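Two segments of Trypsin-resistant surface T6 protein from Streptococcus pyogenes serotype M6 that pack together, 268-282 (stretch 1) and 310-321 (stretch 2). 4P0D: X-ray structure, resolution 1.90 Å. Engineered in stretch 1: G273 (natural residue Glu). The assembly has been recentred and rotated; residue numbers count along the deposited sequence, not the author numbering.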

ATOM      1  N   LYS A 268     -13.360 -14.534  -6.947  1.00 19.22           N
ATOM      2  CA  LYS A 268     -13.217 -13.408  -7.881  1.00 20.55           C
ATOM      3  C   LYS A 268     -11.760 -13.075  -8.209  1.00 19.60           C
ATOM      4  O   LYS A 268     -11.490 -12.097  -8.917  1.00 20.14           O
ATOM      5  CB  LYS A 268     -13.897 -12.153  -7.321  1.00 22.29           C
ATOM      6  CG  LYS A 268     -15.395 -12.280  -7.125  1.00 24.60           C
ATOM      7  CD  LYS A 268     -15.888 -11.239  -6.124  1.00 26.55           C
ATOM      8  CE  LYS A 268     -17.390 -11.046  -6.224  1.00 28.30           C
ATOM      9  NZ  LYS A 268     -17.881 -10.004  -5.271  1.00 30.11           N
ATOM     10  N   ALA A 269     -10.817 -13.879  -7.725  1.00 19.18           N
ATOM     11  CA  ALA A 269      -9.425 -13.619  -8.002  1.00 19.37           C
ATOM     12  C   ALA A 269      -9.219 -13.610  -9.507  1.00 20.05           C
ATOM     13  O   ALA A 269      -9.660 -14.516 -10.228  1.00 19.84           O
ATOM     14  CB  ALA A 269      -8.527 -14.647  -7.348  1.00 19.71           C
ATOM     15  N   ILE A 270      -8.540 -12.576  -9.966  1.00 19.95           N
ATOM     16  CA  ILE A 270      -8.229 -12.414 -11.387  1.00 20.71           C
ATOM     17  C   ILE A 270      -7.130 -13.376 -11.817  1.00 19.75           C
ATOM     18  O   ILE A 270      -6.129 -13.523 -11.111  1.00 18.15           O
ATOM     19  CB  ILE A 270      -7.781 -10.967 -11.659  1.00 21.37           C
ATOM     20  CG1 ILE A 270      -8.936  -9.983 -11.372  1.00 22.55           C
ATOM     21  CG2 ILE A 270      -7.197 -10.818 -13.065  1.00 21.93           C
ATOM     22  CD1 ILE A 270     -10.222 -10.222 -12.147  1.00 23.96           C
ATOM     23  N   VAL A 271      -7.299 -14.007 -12.988  1.00 20.04           N
ATOM     24  CA  VAL A 271      -6.243 -14.838 -13.566  1.00 21.58           C
ATOM     25  C   VAL A 271      -5.428 -14.041 -14.602  1.00 23.86           C
ATOM     26  O   VAL A 271      -5.981 -13.217 -15.327  1.00 26.04           O
ATOM     27  CB  VAL A 271      -6.779 -16.160 -14.208  1.00 23.43           C
ATOM     28  CG1 VAL A 271      -7.738 -16.895 -13.282  1.00 22.19           C
ATOM     29  CG2 VAL A 271      -7.421 -15.913 -15.560  1.00 22.44           C
ATOM     30  N   GLY A 272      -4.126 -14.293 -14.658  1.00 24.90           N
ATOM     31  CA  GLY A 272      -3.243 -13.670 -15.636  1.00 26.14           C
ATOM     32  C   GLY A 272      -2.917 -12.206 -15.358  1.00 26.43           C
ATOM     33  O   GLY A 272      -3.089 -11.723 -14.253  1.00 23.78           O
ATOM     34  N   GLY A 273      -2.533 -11.504 -16.421  1.00 28.29           N
ATOM     35  CA  GLY A 273      -1.850 -10.203 -16.396  1.00 29.09           C
ATOM     36  C   GLY A 273      -2.208  -9.131 -15.389  1.00 27.88           C
ATOM     37  O   GLY A 273      -1.317  -8.544 -14.778  1.00 31.43           O
ATOM     38  N   GLU A 274      -3.488  -8.835 -15.253  1.00 26.12           N
ATOM     39  CA  GLU A 274      -3.942  -7.831 -14.311  1.00 27.15           C
ATOM     40  C   GLU A 274      -3.531  -8.172 -12.863  1.00 26.55           C
ATOM     41  O   GLU A 274      -3.240  -7.282 -12.065  1.00 26.80           O
ATOM     42  CB  GLU A 274      -5.471  -7.686 -14.398  1.00 27.18           C
ATOM     43  N   GLY A 275      -3.520  -9.457 -12.518  1.00 23.70           N
ATOM     44  CA  GLY A 275      -3.170  -9.861 -11.156  1.00 21.77           C
ATOM     45  C   GLY A 275      -4.098  -9.282 -10.104  1.00 20.33           C
ATOM     46  O   GLY A 275      -5.174  -8.751 -10.403  1.00 19.34           O
ATOM     47  N   ASN A 276      -3.685  -9.395  -8.847  1.00 18.58           N
ATOM     48  CA  ASN A 276      -4.561  -9.046  -7.742  1.00 17.65           C
ATOM     49  C   ASN A 276      -3.796  -8.149  -6.773  1.00 18.64           C
ATOM     50  O   ASN A 276      -3.145  -8.664  -5.848  1.00 17.69           O
ATOM     51  CB  ASN A 276      -5.036 -10.321  -7.040  1.00 17.54           C
ATOM     52  CG  ASN A 276      -5.783 -11.240  -7.973  1.00 16.19           C
ATOM     53  OD1 ASN A 276      -6.983 -11.130  -8.116  1.00 15.79           O
ATOM     54  ND2 ASN A 276      -5.062 -12.104  -8.661  1.00 15.98           N
ATOM     55  N   PRO A 277      -3.834  -6.818  -7.013  1.00 18.06           N
ATOM     56  CA  PRO A 277      -3.052  -5.909  -6.215  1.00 18.96           C
ATOM     57  C   PRO A 277      -3.753  -5.391  -4.965  1.00 18.32           C
ATOM     58  O   PRO A 277      -4.982  -5.390  -4.869  1.00 18.78           O
ATOM     59  CB  PRO A 277      -2.795  -4.744  -7.177  1.00 18.93           C
ATOM     60  CG  PRO A 277      -4.012  -4.690  -8.029  1.00 19.08           C
ATOM     61  CD  PRO A 277      -4.573  -6.102  -8.069  1.00 19.45           C
ATOM     62  N   ASN A 278      -2.964  -4.954  -4.015  1.00 18.20           N
ATOM     63  CA  ASN A 278      -3.395  -4.081  -2.962  1.00 18.43           C
ATOM     64  C   ASN A 278      -2.867  -2.660  -3.217  1.00 20.56           C
ATOM     65  O   ASN A 278      -2.419  -2.374  -4.278  1.00 22.08           O
ATOM     66  CB  ASN A 278      -2.956  -4.603  -1.601  1.00 18.35           C
ATOM     67  CG  ASN A 278      -1.460  -4.571  -1.400  1.00 18.15           C
ATOM     68  OD1 ASN A 278      -0.730  -4.802  -2.320  1.00 20.01           O
ATOM     69  N   LYS A 279      -2.926  -1.797  -2.229  1.00 20.86           N
ATOM     70  CA  LYS A 279      -2.390  -0.459  -2.369  1.00 23.08           C
ATOM     71  C   LYS A 279      -2.236   0.168  -1.001  1.00 20.24           C
ATOM     72  O   LYS A 279      -3.169   0.747  -0.466  1.00 19.96           O
ATOM     73  CB  LYS A 279      -3.309   0.419  -3.236  1.00 27.02           C
ATOM     74  CG  LYS A 279      -2.676   1.762  -3.573  1.00 30.13           C
ATOM     75  CD  LYS A 279      -3.707   2.749  -4.102  1.00 33.44           C
ATOM     76  CE  LYS A 279      -3.044   3.890  -4.853  1.00 34.80           C
ATOM     77  NZ  LYS A 279      -4.072   4.890  -5.267  1.00 37.46           N
ATOM     78  N   ALA A 280      -1.061   0.024  -0.428  1.00 18.71           N
ATOM     79  CA  ALA A 280      -0.806   0.551   0.890  1.00 18.02           C
ATOM     80  C   ALA A 280      -0.364   1.989   0.764  1.00 17.31           C
ATOM     81  O   ALA A 280       0.459   2.310  -0.085  1.00 17.76           O
ATOM     82  CB  ALA A 280       0.256  -0.264   1.575  1.00 17.83           C
ATOM     83  N   GLU A 281      -0.910   2.855   1.612  1.00 17.05           N
ATOM     84  CA  GLU A 281      -0.628   4.289   1.547  1.00 17.27           C
ATOM     85  C   GLU A 281      -0.244   4.811   2.906  1.00 16.36           C
ATOM     86  O   GLU A 281      -0.881   4.454   3.896  1.00 16.20           O
ATOM     87  CB  GLU A 281      -1.853   5.035   1.050  1.00 17.76           C
ATOM     88  CG  GLU A 281      -2.121   4.811  -0.419  1.00 18.69           C
ATOM     89  CD  GLU A 281      -3.336   5.567  -0.933  1.00 19.26           C
ATOM     90  OE1 GLU A 281      -3.137   6.617  -1.562  1.00 18.95           O
ATOM     91  OE2 GLU A 281      -4.481   5.101  -0.727  1.00 19.24           O
ATOM     92  N   PHE A 282       0.812   5.626   2.947  1.00 15.76           N
ATOM     93  CA  PHE A 282       1.264   6.294   4.157  1.00 15.68           C
ATOM     94  C   PHE A 282       1.191   7.803   3.951  1.00 15.66           C
ATOM     95  O   PHE A 282       1.974   8.375   3.176  1.00 15.59           O
ATOM     96  CB  PHE A 282       2.682   5.848   4.530  1.00 15.52           C
ATOM     97  CG  PHE A 282       3.243   6.508   5.760  1.00 16.18           C
ATOM     98  CD1 PHE A 282       2.427   6.874   6.839  1.00 16.25           C
ATOM     99  CD2 PHE A 282       4.599   6.736   5.861  1.00 15.86           C
ATOM    100  CE1 PHE A 282       2.971   7.466   7.971  1.00 16.99           C
ATOM    101  CE2 PHE A 282       5.141   7.316   6.991  1.00 16.08           C
ATOM    102  CZ  PHE A 282       4.327   7.696   8.043  1.00 16.62           C
ATOM    103  N   LYS A 310       3.396   8.463   0.580  1.00 18.95           N
ATOM    104  CA  LYS A 310       4.147   7.439  -0.115  1.00 19.27           C
ATOM    105  C   LYS A 310       3.235   6.236  -0.260  1.00 19.87           C
ATOM    106  O   LYS A 310       2.222   6.102   0.446  1.00 18.95           O
ATOM    107  CB  LYS A 310       5.394   7.047   0.681  1.00 19.24           C
ATOM    108  CG  LYS A 310       6.462   8.118   0.760  1.00 19.68           C
ATOM    109  CD  LYS A 310       7.140   8.342  -0.586  1.00 20.23           C
ATOM    110  CE  LYS A 310       8.055   9.563  -0.565  1.00 20.96           C
ATOM    111  NZ  LYS A 310       8.530   9.847  -1.942  1.00 21.79           N
ATOM    112  N   GLU A 311       3.581   5.338  -1.161  1.00 20.66           N
ATOM    113  CA  GLU A 311       2.750   4.160  -1.338  1.00 21.54           C
ATOM    114  C   GLU A 311       3.539   2.971  -1.815  1.00 20.08           C
ATOM    115  O   GLU A 311       4.684   3.095  -2.225  1.00 18.35           O
ATOM    116  CB  GLU A 311       1.589   4.459  -2.295  1.00 24.10           C
ATOM    117  CG  GLU A 311       1.973   5.018  -3.638  1.00 26.62           C
ATOM    118  CD  GLU A 311       0.743   5.222  -4.518  1.00 30.36           C
ATOM    119  OE1 GLU A 311       0.515   4.389  -5.419  1.00 35.59           O
ATOM    120  OE2 GLU A 311      -0.014   6.177  -4.287  1.00 29.25           O
ATOM    121  N   ASP A 312       2.919   1.803  -1.686  1.00 19.63           N
ATOM    122  CA  ASP A 312       3.492   0.560  -2.156  1.00 19.10           C
ATOM    123  C   ASP A 312       2.357  -0.434  -2.407  1.00 19.06           C
ATOM    124  O   ASP A 312       1.290  -0.363  -1.788  1.00 17.55           O
ATOM    125  CB  ASP A 312       4.514   0.008  -1.156  1.00 18.50           C
ATOM    126  CG  ASP A 312       5.552  -0.932  -1.811  1.00 19.50           C
ATOM    127  OD1 ASP A 312       5.593  -1.068  -3.062  1.00 20.80           O
ATOM    128  OD2 ASP A 312       6.346  -1.531  -1.069  1.00 18.04           O
ATOM    129  N   SER A 313       2.623  -1.352  -3.331  1.00 19.59           N
ATOM    130  CA  SER A 313       1.656  -2.322  -3.790  1.00 19.45           C
ATOM    131  C   SER A 313       2.368  -3.623  -4.121  1.00 19.89           C
ATOM    132  O   SER A 313       3.514  -3.620  -4.600  1.00 19.67           O
ATOM    133  CB  SER A 313       0.952  -1.771  -5.026  1.00 20.31           C
ATOM    134  OG  SER A 313      -0.090  -2.629  -5.451  1.00 23.69           O
ATOM    135  N   LYS A 314       1.711  -4.742  -3.840  1.00 19.15           N
ATOM    136  CA  LYS A 314       2.192  -6.057  -4.264  1.00 19.37           C
ATOM    137  C   LYS A 314       1.095  -6.680  -5.121  1.00 18.91           C
ATOM    138  O   LYS A 314      -0.086  -6.594  -4.799  1.00 20.26           O
ATOM    139  CB  LYS A 314       2.523  -6.939  -3.067  1.00 19.97           C
ATOM    140  CG  LYS A 314       3.659  -6.417  -2.178  1.00 20.63           C
ATOM    141  CD  LYS A 314       5.019  -6.360  -2.866  1.00 21.99           C
ATOM    142  CE  LYS A 314       5.442  -7.697  -3.450  1.00 22.90           C
ATOM    143  NZ  LYS A 314       6.693  -7.572  -4.243  1.00 23.60           N
ATOM    144  N   ILE A 315       1.475  -7.274  -6.230  1.00 19.29           N
ATOM    145  CA  ILE A 315       0.500  -7.909  -7.102  1.00 19.33           C
ATOM    146  C   ILE A 315       0.708  -9.387  -6.920  1.00 19.08           C
ATOM    147  O   ILE A 315       1.854  -9.883  -6.941  1.00 20.49           O
ATOM    148  CB  ILE A 315       0.693  -7.509  -8.583  1.00 20.49           C
ATOM    149  CG1 ILE A 315       0.816  -5.998  -8.731  1.00 22.26           C
ATOM    150  CG2 ILE A 315      -0.462  -8.023  -9.448  1.00 20.10           C
ATOM    151  CD1 ILE A 315       1.318  -5.579 -10.110  1.00 23.56           C
ATOM    152  N   VAL A 316      -0.384 -10.107  -6.730  1.00 18.63           N
ATOM    153  CA  VAL A 316      -0.300 -11.538  -6.664  1.00 18.09           C
ATOM    154  C   VAL A 316      -1.104 -12.117  -7.814  1.00 17.53           C
ATOM    155  O   VAL A 316      -2.169 -11.617  -8.138  1.00 16.08           O
ATOM    156  CB  VAL A 316      -0.769 -12.062  -5.297  1.00 18.82           C
ATOM    157  CG1 VAL A 316      -0.712 -13.566  -5.261  1.00 19.78           C
ATOM    158  CG2 VAL A 316       0.125 -11.478  -4.197  1.00 18.61           C
ATOM    159  N   TYR A 317      -0.563 -13.170  -8.417  1.00 17.12           N
ATOM    160  CA  TYR A 317      -1.114 -13.745  -9.656  1.00 17.72           C
ATOM    161  C   TYR A 317      -1.743 -15.127  -9.441  1.00 18.00           C
ATOM    162  O   TYR A 317      -1.361 -15.867  -8.532  1.00 18.14           O
ATOM    163  CB  TYR A 317      -0.007 -13.830 -10.692  1.00 18.38           C
ATOM    164  CG  TYR A 317       0.521 -12.474 -11.087  1.00 18.98           C
ATOM    165  CD1 TYR A 317      -0.155 -11.685 -12.019  1.00 19.19           C
ATOM    166  CD2 TYR A 317       1.669 -11.951 -10.502  1.00 19.71           C
ATOM    167  CE1 TYR A 317       0.313 -10.434 -12.373  1.00 18.76           C
ATOM    168  CE2 TYR A 317       2.142 -10.696 -10.864  1.00 19.78           C
ATOM    169  CZ  TYR A 317       1.456  -9.952 -11.799  1.00 19.13           C
ATOM    170  OH  TYR A 317       1.911  -8.705 -12.149  1.00 20.35           O
ATOM    171  N   THR A 318      -2.723 -15.464 -10.277  1.00 18.00           N
ATOM    172  CA  THR A 318      -3.249 -16.829 -10.329  1.00 17.79           C
ATOM    173  C   THR A 318      -3.403 -17.219 -11.791  1.00 17.27           C
ATOM    174  O   THR A 318      -3.510 -16.350 -12.667  1.00 16.72           O
ATOM    175  CB  THR A 318      -4.635 -16.973  -9.652  1.00 18.75           C
ATOM    176  OG1 THR A 318      -5.648 -16.364 -10.471  1.00 19.89           O
ATOM    177  CG2 THR A 318      -4.673 -16.311  -8.310  1.00 19.27           C
ATOM    178  N   TYR A 319      -3.457 -18.530 -12.027  1.00 16.69           N
ATOM    179  CA  TYR A 319      -3.705 -19.090 -13.349  1.00 16.49           C
ATOM    180  C   TYR A 319      -4.854 -20.083 -13.262  1.00 16.86           C
ATOM    181  O   TYR A 319      -5.297 -20.460 -12.170  1.00 15.05           O
ATOM    182  CB  TYR A 319      -2.462 -19.838 -13.848  1.00 17.20           C
ATOM    183  CG  TYR A 319      -1.176 -19.041 -13.687  1.00 17.52           C
ATOM    184  CD1 TYR A 319      -0.962 -17.880 -14.425  1.00 17.40           C
ATOM    185  CD2 TYR A 319      -0.205 -19.432 -12.768  1.00 17.97           C
ATOM    186  CE1 TYR A 319       0.195 -17.132 -14.272  1.00 18.23           C
ATOM    187  CE2 TYR A 319       0.967 -18.692 -12.611  1.00 19.19           C
ATOM    188  CZ  TYR A 319       1.161 -17.541 -13.360  1.00 18.37           C
ATOM    189  OH  TYR A 319       2.321 -16.795 -13.193  1.00 20.09           O
ATOM    190  N   GLN A 320      -5.310 -20.535 -14.423  1.00 16.91           N
ATOM    191  CA  GLN A 320      -6.323 -21.569 -14.465  1.00 17.26           C
ATOM    192  C   GLN A 320      -5.943 -22.621 -15.480  1.00 16.67           C
ATOM    193  O   GLN A 320      -5.280 -22.326 -16.478  1.00 15.71           O
ATOM    194  CB  GLN A 320      -7.700 -20.977 -14.731  1.00 18.31           C
ATOM    195  CG  GLN A 320      -7.818 -20.170 -16.005  1.00 20.21           C
ATOM    196  CD  GLN A 320      -9.112 -19.379 -16.078  1.00 21.11           C
ATOM    197  OE1 GLN A 320      -9.777 -19.140 -15.066  1.00 22.79           O
ATOM    198  NE2 GLN A 320      -9.463 -18.953 -17.275  1.00 21.67           N
ATOM    199  N   ILE A 321      -6.329 -23.853 -15.182  1.00 15.78           N
ATOM    200  CA  ILE A 321      -6.024 -24.991 -16.024  1.00 17.21           C
ATOM    201  C   ILE A 321      -7.234 -25.328 -16.890  1.00 17.06           C
ATOM    202  O   ILE A 321      -8.352 -25.393 -16.401  1.00 17.93           O
ATOM    203  CB  ILE A 321      -5.628 -26.215 -15.183  1.00 17.61           C
ATOM    204  CG1 ILE A 321      -4.422 -25.868 -14.302  1.00 18.36           C
ATOM    205  CG2 ILE A 321      -5.292 -27.407 -16.082  1.00 18.52           C
ATOM    206  CD1 ILE A 321      -4.052 -26.945 -13.324  1.00 18.62           C
TER
HETATM  207  O   HOH W   1      -3.460 -13.073 -11.826  1.00 16.48           O
HETATM  208  O   HOH W   2      -1.951  -8.277  -3.355  1.00 16.06           O

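How do the two backbones lie against each other? They run antiparallel, the N-to-C directions of strands 280-282 and 310-312 lying 162° apart, and F282 with K310 forms a complete two-way pair: F282 N donates to K310 O at 2.9 Å, and K310 N returns a bond to F282 O at 3.0 Å. A280 and D312 repeat the pattern, with A280 N to D312 O at 2.7 Å and D312 N to A280 O at 3.0 Å. Between these pairs E281 and E311 face each other without N-H bonds, as alternation requires; instead their CA atoms approach carbonyls, E311 CA lying 3.2 Å from A280 O and E281 CA 3.6 Å from K310 O.

How does the pairing accommodate a proline? P277 has no N-H to give, but it sits opposite I315 in a non-hydrogen-bonded position, where none is called for across this pair; its CA instead lies 3.4 Å from K314 O, and its CB packs 4.1 Å from I315 CG1. K314 O receives only a weak bond from N278 N, at 3.4 Å, and water 2 supplements it, donating to K314 O at 2.9 Å and to N276 O at 2.8 Å. The N278 side chain fills the role of a backbone acceptor, its OD1 accepting a hydrogen bond from K314 N at 2.9 Å, while S313 OG donates to N278 O at a short 2.6 Å.

Why is N276 so central? Its backbone and its side chain both serve V316. V316 N donates to N276 O at 3.2 Å, and V316 O accepts from N276 ND2 at 3.0 Å as well as, weakly, from N276 N at 2.8 Å. The same amide also braces its own stretch: N276 OD1 accepts from I270 N at 2.8 Å, and N276 ND2 donates to I270 O at 3.0 Å. Just before it, G275 has a positive phi, and a CB there would point into I315 CG2 and Y317 CE1.

How is contact kept beyond the regular pairing? T318 OG1 donates to I270 O at 3.0 Å, and G272 N donates to T318 O at 2.9 Å. Water 1 accepts a hydrogen bond from T318 N at 2.9 Å, and lies 2.8 Å from both I270 O and G272 O. V271 CG1 adds side-chain packing, 3.5 Å from T318 OG1. Nearby, the edge of the Y317 ring meets the carbonyl of the engineered G273, with Y317 CE1 3.5 Å from G273 O.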